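Local structure of periplasmic binding protein (Roseiflexus sp. RS-1, 5GJ3) at residues P143-L148 with I259-A264; A35-E40 with G247-Q252. The protein binds haem in the periplasm, here two molecules at once, and probably delivers it to a partner transporter for uptake into the cell. All blocks are in the same frame, centred on the assembly; numbering follows the deposited sequence.

Contact 1 (P143-L148 with I259-A264). With ZN (zinc ion), chain E.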
loop_
_atom_site.group_PDB
_atom_site.type_symbol
_atom_site.label_atom_id
_atom_site.label_comp_id
_atom_site.label_asym_id
_atom_site.label_seq_id
_atom_site.Cartn_x
_atom_site.Cartn_y
_atom_site.Cartn_z
ATOM N N PRO A 143 5.799 -20.624 -3.663
ATOM C CA PRO A 143 7.134 -20.108 -3.395
ATOM C C PRO A 143 7.255 -19.384 -2.055
ATOM O O PRO A 143 6.286 -18.733 -1.579
ATOM C CB PRO A 143 7.342 -19.135 -4.547
ATOM C CG PRO A 143 5.947 -18.553 -4.764
ATOM C CD PRO A 143 5.083 -19.793 -4.670
ATOM N N HIS A 144 8.437 -19.492 -1.438
ATOM C CA HIS A 144 8.780 -18.670 -0.260
ATOM C C HIS A 144 9.147 -17.217 -0.662
ATOM O O HIS A 144 10.026 -16.985 -1.514
ATOM C CB HIS A 144 9.906 -19.317 0.571
ATOM C CG HIS A 144 9.391 -20.295 1.588
ATOM N ND1 HIS A 144 8.701 -21.431 1.229
ATOM C CD2 HIS A 144 9.391 -20.268 2.942
ATOM C CE1 HIS A 144 8.314 -22.081 2.312
ATOM N NE2 HIS A 144 8.727 -21.400 3.365
ATOM N N VAL A 145 8.446 -16.247 -0.064
ATOM C CA VAL A 145 8.576 -14.854 -0.541
ATOM C C VAL A 145 9.085 -13.983 0.641
ATOM O O VAL A 145 8.538 -14.072 1.736
ATOM C CB VAL A 145 7.215 -14.309 -1.062
ATOM C CG1 VAL A 145 7.360 -12.885 -1.556
ATOM C CG2 VAL A 145 6.679 -15.180 -2.219
ATOM N N LEU A 146 10.123 -13.177 0.433
ATOM C CA LEU A 146 10.552 -12.272 1.511
ATOM C C LEU A 146 10.363 -10.808 1.073
ATOM O O LEU A 146 10.905 -10.385 0.045
ATOM C CB LEU A 146 12.017 -12.535 1.856
ATOM C CG LEU A 146 12.558 -11.847 3.089
ATOM C CD1 LEU A 146 11.916 -12.391 4.388
ATOM C CD2 LEU A 146 14.098 -12.003 3.087
ATOM N N PHE A 147 9.580 -10.050 1.832
ATOM C CA PHE A 147 9.469 -8.621 1.576
ATOM C C PHE A 147 10.525 -7.827 2.369
ATOM O O PHE A 147 10.614 -7.979 3.605
ATOM C CB PHE A 147 8.078 -8.097 1.968
ATOM C CG PHE A 147 7.932 -6.610 1.770
ATOM C CD1 PHE A 147 7.634 -6.104 0.524
ATOM C CD2 PHE A 147 8.164 -5.714 2.827
ATOM C CE1 PHE A 147 7.541 -4.722 0.327
ATOM C CE2 PHE A 147 8.068 -4.344 2.648
ATOM C CZ PHE A 147 7.738 -3.850 1.394
ATOM N N LEU A 148 11.295 -6.983 1.684
ATOM C CA LEU A 148 12.332 -6.166 2.341
ATOM C C LEU A 148 11.936 -4.717 2.185
ATOM O O LEU A 148 11.651 -4.243 1.069
ATOM C CB LEU A 148 13.716 -6.319 1.690
ATOM C CG LEU A 148 14.260 -7.760 1.752
ATOM C CD1 LEU A 148 15.552 -7.919 0.988
ATOM C CD2 LEU A 148 14.454 -8.182 3.205
ATOM N N ILE A 259 0.907 -13.885 -10.784
ATOM C CA ILE A 259 1.594 -14.222 -12.060
ATOM C C ILE A 259 3.089 -14.495 -11.801
ATOM O O ILE A 259 3.631 -15.517 -12.221
ATOM C CB ILE A 259 1.423 -13.109 -13.155
ATOM C CG1 ILE A 259 -0.057 -12.911 -13.573
ATOM C CG2 ILE A 259 2.259 -13.440 -14.395
ATOM C CD1 ILE A 259 -0.772 -14.198 -13.791
ATOM N N ALA A 260 3.755 -13.582 -11.092
ATOM C CA ALA A 260 5.177 -13.774 -10.733
ATOM C C ALA A 260 5.408 -15.008 -9.824
ATOM O O ALA A 260 6.337 -15.811 -10.028
ATOM C CB ALA A 260 5.707 -12.525 -10.072
ATOM N N PHE A 261 4.529 -15.192 -8.846
ATOM C CA PHE A 261 4.686 -16.304 -7.917
ATOM C C PHE A 261 4.512 -17.627 -8.662
ATOM O O PHE A 261 5.188 -18.630 -8.356
ATOM C CB PHE A 261 3.629 -16.188 -6.823
ATOM C CG PHE A 261 3.875 -15.075 -5.807
ATOM C CD1 PHE A 261 4.973 -14.197 -5.903
ATOM C CD2 PHE A 261 2.954 -14.883 -4.766
ATOM C CE1 PHE A 261 5.157 -13.183 -4.950
ATOM C CE2 PHE A 261 3.122 -13.883 -3.820
ATOM C CZ PHE A 261 4.226 -13.031 -3.915
ATOM N N TYR A 262 3.610 -17.638 -9.645
ATOM C CA TYR A 262 3.326 -18.866 -10.410
ATOM C C TYR A 262 4.598 -19.272 -11.145
ATOM O O TYR A 262 4.967 -20.445 -11.160
ATOM C CB TYR A 262 2.146 -18.645 -11.397
ATOM C CG TYR A 262 1.762 -19.885 -12.183
ATOM C CD1 TYR A 262 0.801 -20.814 -11.689
ATOM C CD2 TYR A 262 2.343 -20.139 -13.424
ATOM C CE1 TYR A 262 0.459 -21.964 -12.432
ATOM C CE2 TYR A 262 2.012 -21.281 -14.171
ATOM C CZ TYR A 262 1.074 -22.179 -13.671
ATOM O OH TYR A 262 0.773 -23.269 -14.442
ATOM N N ASP A 263 5.255 -18.294 -11.744
ATOM C CA ASP A 263 6.504 -18.526 -12.453
ATOM C C ASP A 263 7.616 -19.059 -11.535
ATOM O O ASP A 263 8.342 -19.998 -11.874
ATOM C CB ASP A 263 6.976 -17.244 -13.129
ATOM C CG ASP A 263 8.148 -17.525 -14.067
ATOM O OD1 ASP A 263 7.919 -18.012 -15.194
ATOM O OD2 ASP A 263 9.294 -17.350 -13.643
ATOM N N ALA A 264 7.725 -18.450 -10.356
ATOM C CA ALA A 264 8.661 -18.908 -9.332
ATOM C C ALA A 264 8.348 -20.322 -8.857
ATOM O O ALA A 264 9.292 -21.110 -8.629
ATOM C CB ALA A 264 8.701 -17.932 -8.173
HETATM ZN ZN ZN E . 8.598 -21.572 5.473
#

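Contact 2 (A35-E40 with G247-Q252)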
loop_
_atom_site.group_PDB
_atom_site.type_symbol
_atom_site.label_atom_id
_atom_site.label_comp_id
_atom_site.label_asym_id
_atom_site.label_seq_id
_atom_site.Cartn_x
_atom_site.Cartn_y
_atom_site.Cartn_z
ATOM N N ALA A 35 0.497 10.809 -1.220
ATOM C CA ALA A 35 -0.544 10.746 -2.232
ATOM C C ALA A 35 0.087 10.866 -3.614
ATOM O O ALA A 35 0.144 11.961 -4.175
ATOM C CB ALA A 35 -1.625 11.849 -2.029
ATOM N N THR A 36 0.517 9.734 -4.170
ATOM C CA THR A 36 1.269 9.706 -5.458
ATOM C C THR A 36 0.397 9.143 -6.619
ATOM O O THR A 36 0.937 8.877 -7.686
ATOM C CB THR A 36 2.501 8.795 -5.320
ATOM O OG1 THR A 36 2.054 7.578 -4.731
ATOM C CG2 THR A 36 3.587 9.378 -4.441
ATOM N N TYR A 37 -0.923 8.951 -6.423
ATOM C CA TYR A 37 -1.827 8.469 -7.491
ATOM C C TYR A 37 -3.217 9.148 -7.541
ATOM O O TYR A 37 -3.910 9.133 -6.524
ATOM C CB TYR A 37 -2.058 6.964 -7.364
ATOM C CG TYR A 37 -2.637 6.350 -8.630
ATOM C CD1 TYR A 37 -1.796 5.913 -9.660
ATOM C CD2 TYR A 37 -4.023 6.260 -8.825
ATOM C CE1 TYR A 37 -2.334 5.381 -10.821
ATOM C CE2 TYR A 37 -4.571 5.727 -10.000
ATOM C CZ TYR A 37 -3.693 5.278 -10.986
ATOM O OH TYR A 37 -4.173 4.693 -12.142
ATOM N N PRO A 38 -3.664 9.653 -8.737
ATOM C CA PRO A 38 -2.944 9.661 -10.073
ATOM C C PRO A 38 -1.810 10.696 -10.037
ATOM O O PRO A 38 -2.062 11.856 -9.650
ATOM C CB PRO A 38 -4.042 10.085 -11.085
ATOM C CG PRO A 38 -5.302 10.341 -10.305
ATOM C CD PRO A 38 -4.998 10.300 -8.822
ATOM N N PRO A 39 -0.553 10.293 -10.354
ATOM C CA PRO A 39 0.567 11.235 -10.068
ATOM C C PRO A 39 0.496 12.581 -10.836
ATOM O O PRO A 39 0.915 13.634 -10.308
ATOM C CB PRO A 39 1.827 10.423 -10.476
ATOM C CG PRO A 39 1.330 9.437 -11.447
ATOM C CD PRO A 39 -0.051 9.049 -10.967
ATOM N N GLU A 40 -0.080 12.547 -12.039
ATOM C CA GLU A 40 -0.170 13.763 -12.862
ATOM C C GLU A 40 -1.037 14.832 -12.176
ATOM O O GLU A 40 -0.756 16.027 -12.292
ATOM C CB GLU A 40 -0.696 13.455 -14.263
ATOM C CG GLU A 40 0.068 12.365 -15.021
ATOM C CD GLU A 40 1.554 12.658 -15.220
ATOM O OE1 GLU A 40 1.913 13.836 -15.478
ATOM O OE2 GLU A 40 2.364 11.698 -15.117
ATOM N N GLY A 247 -6.308 -0.344 -1.804
ATOM C CA GLY A 247 -7.228 0.585 -2.421
ATOM C C GLY A 247 -7.806 -0.015 -3.666
ATOM O O GLY A 247 -7.886 -1.236 -3.769
ATOM N N PRO A 248 -8.231 0.849 -4.623
ATOM C CA PRO A 248 -8.948 0.361 -5.782
ATOM C C PRO A 248 -8.100 -0.544 -6.707
ATOM O O PRO A 248 -8.678 -1.347 -7.457
ATOM C CB PRO A 248 -9.347 1.653 -6.530
ATOM C CG PRO A 248 -9.283 2.737 -5.495
ATOM C CD PRO A 248 -8.091 2.316 -4.650
ATOM N N ARG A 249 -6.771 -0.425 -6.640
ATOM C CA ARG A 249 -5.870 -1.240 -7.469
ATOM C C ARG A 249 -5.403 -2.549 -6.831
ATOM O O ARG A 249 -4.516 -3.224 -7.372
ATOM C CB ARG A 249 -4.668 -0.396 -7.938
ATOM C CG ARG A 249 -5.096 0.692 -8.958
ATOM C CD ARG A 249 -3.865 1.511 -9.358
ATOM N NE ARG A 249 -3.355 2.230 -8.186
ATOM C CZ ARG A 249 -2.118 2.696 -8.017
ATOM N NH1 ARG A 249 -1.172 2.485 -8.913
ATOM N NH2 ARG A 249 -1.806 3.308 -6.896
ATOM N N THR A 250 -6.037 -2.936 -5.722
ATOM C CA THR A 250 -5.610 -4.104 -4.960
ATOM C C THR A 250 -5.634 -5.393 -5.782
ATOM O O THR A 250 -4.684 -6.175 -5.723
ATOM C CB THR A 250 -6.449 -4.298 -3.676
ATOM O OG1 THR A 250 -6.242 -3.144 -2.857
ATOM C CG2 THR A 250 -5.951 -5.550 -2.863
ATOM N N GLY A 251 -6.728 -5.599 -6.531
ATOM C CA GLY A 251 -6.880 -6.702 -7.430
ATOM C C GLY A 251 -5.821 -6.695 -8.535
ATOM O O GLY A 251 -5.344 -7.738 -8.928
ATOM N N GLN A 252 -5.459 -5.527 -9.037
ATOM C CA GLN A 252 -4.441 -5.462 -10.087
ATOM C C GLN A 252 -3.086 -5.850 -9.485
ATOM O O GLN A 252 -2.314 -6.534 -10.103
ATOM C CB GLN A 252 -4.396 -4.048 -10.684
ATOM C CG GLN A 252 -5.686 -3.682 -11.432
ATOM C CD GLN A 252 -5.836 -2.175 -11.588
ATOM O OE1 GLN A 252 -4.842 -1.451 -11.679
ATOM N NE2 GLN A 252 -7.061 -1.691 -11.552
#

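Contact 1 (P143-L148 with I259-A264)
Pro143, just ahead of strand 144-151, brings its CA to 6.2 Å from that of Ala264 on helix 250-267, the nearest approach of the two backbones. The pair belongs to the C-terminal lobe of a two-lobed periplasmic binding protein, where the last long helix covers a beta sheet. Four apolar side chains meet between them. With its CG anti to the carbonyl carbon (chi1 -73°), Phe261 sends its ring from the helix to the strand. Val145 lays CG2 over one face of that ring, 3.9 Å from the centroid, a CH-pi contact offset toward the rim. A branched residue suits the strand here, since CG1 also touches the ring, at CZ. Pro143 and Phe261 cross at about a right angle, with Pro143 CG 3.9 Å from Phe261 CB, while Pro143 CB meets the small methyl of Ala264, which lets the backbones come close. With an alanine here instead of Phe261, Val145 would probably lose its aromatic cover and a gap would open beside Ile169, which also packs on Phe261. The alternation of the strand turns His144 away from the helix, and on that far side His144 NE2 binds a zinc ion at 2.1 Å together with Asp180 OD2.

Contact 2 (A35-E40 with G247-Q252)
Gly247 O, two residues before the Arg249 that stacks on Tyr37, is gripped twice by Thr250. The shorter bond comes from the hydroxyl, with Thr250 OG1 2.7 Å from Gly247 O, and the second from the backbone, with Thr250 N 3.2 Å from the same oxygen. Both donors approach from one face of the carbonyl plane, the hydroxyl tilted 26° out of it. With OG1 beside the backbone N, the hydroxyl can reach the same oxygen as the N-H. The backbone bond closes a type I turn, Gly247 to Thr250, that leads into helix 250-267 with Arg249 at the N-cap. Glycine suits the first position, since a CB on this backbone would collide with Pro248 CD, and proline suits the second, whose phi it fixes near the value such a turn needs.

From the turn Arg249 extends toward the loop 35-40, and a bend at chi3 (-64°) sets its guanidinium flat on Tyr37. The centres are 3.8 Å apart and the planes 14° from parallel, so this is a cation-pi stack. The overlap is displaced toward one rim: Arg249 NH1 lies 3.6 Å from Tyr37 CD1, and Arg249 NH2 lies 3.6 Å from Tyr37 CG. Arginine suits this place because its flat cation can cover a ring while its N-H groups remain available in their own plane; Arg249 NE forms a salt bridge with Glu17 of helix 13-21, which also touches Tyr37. That second partner should limit rotation of the guanidinium. Tyr37 itself precedes a cis peptide bond to Pro38. The Arg249 side chain lies about 9 Å from a bound haem, so the cation-pi stack lies near the haem cleft and ties the N-terminal lobe to the start of the C-terminal helix.

How the contacts relate
From the N terminus the chain first passes residues 35-40 in the N-terminal lobe, then crosses by the long helix 115-136 to the C-terminal lobe, where residues 143-148 enter its mixed sheet. It returns to 247-252 only after that sheet is complete, closing the long loop of contact 2, and about two turns further along helix 250-267 it closes contact 1 at 259-264. The two loops therefore cross rather than nest. Their centres lie 22 Å apart and they do not touch, yet they share one helix: its leading end is tied to the N-terminal lobe and its later turns to the C-terminal lobe, so that this helix links both halves of the protein.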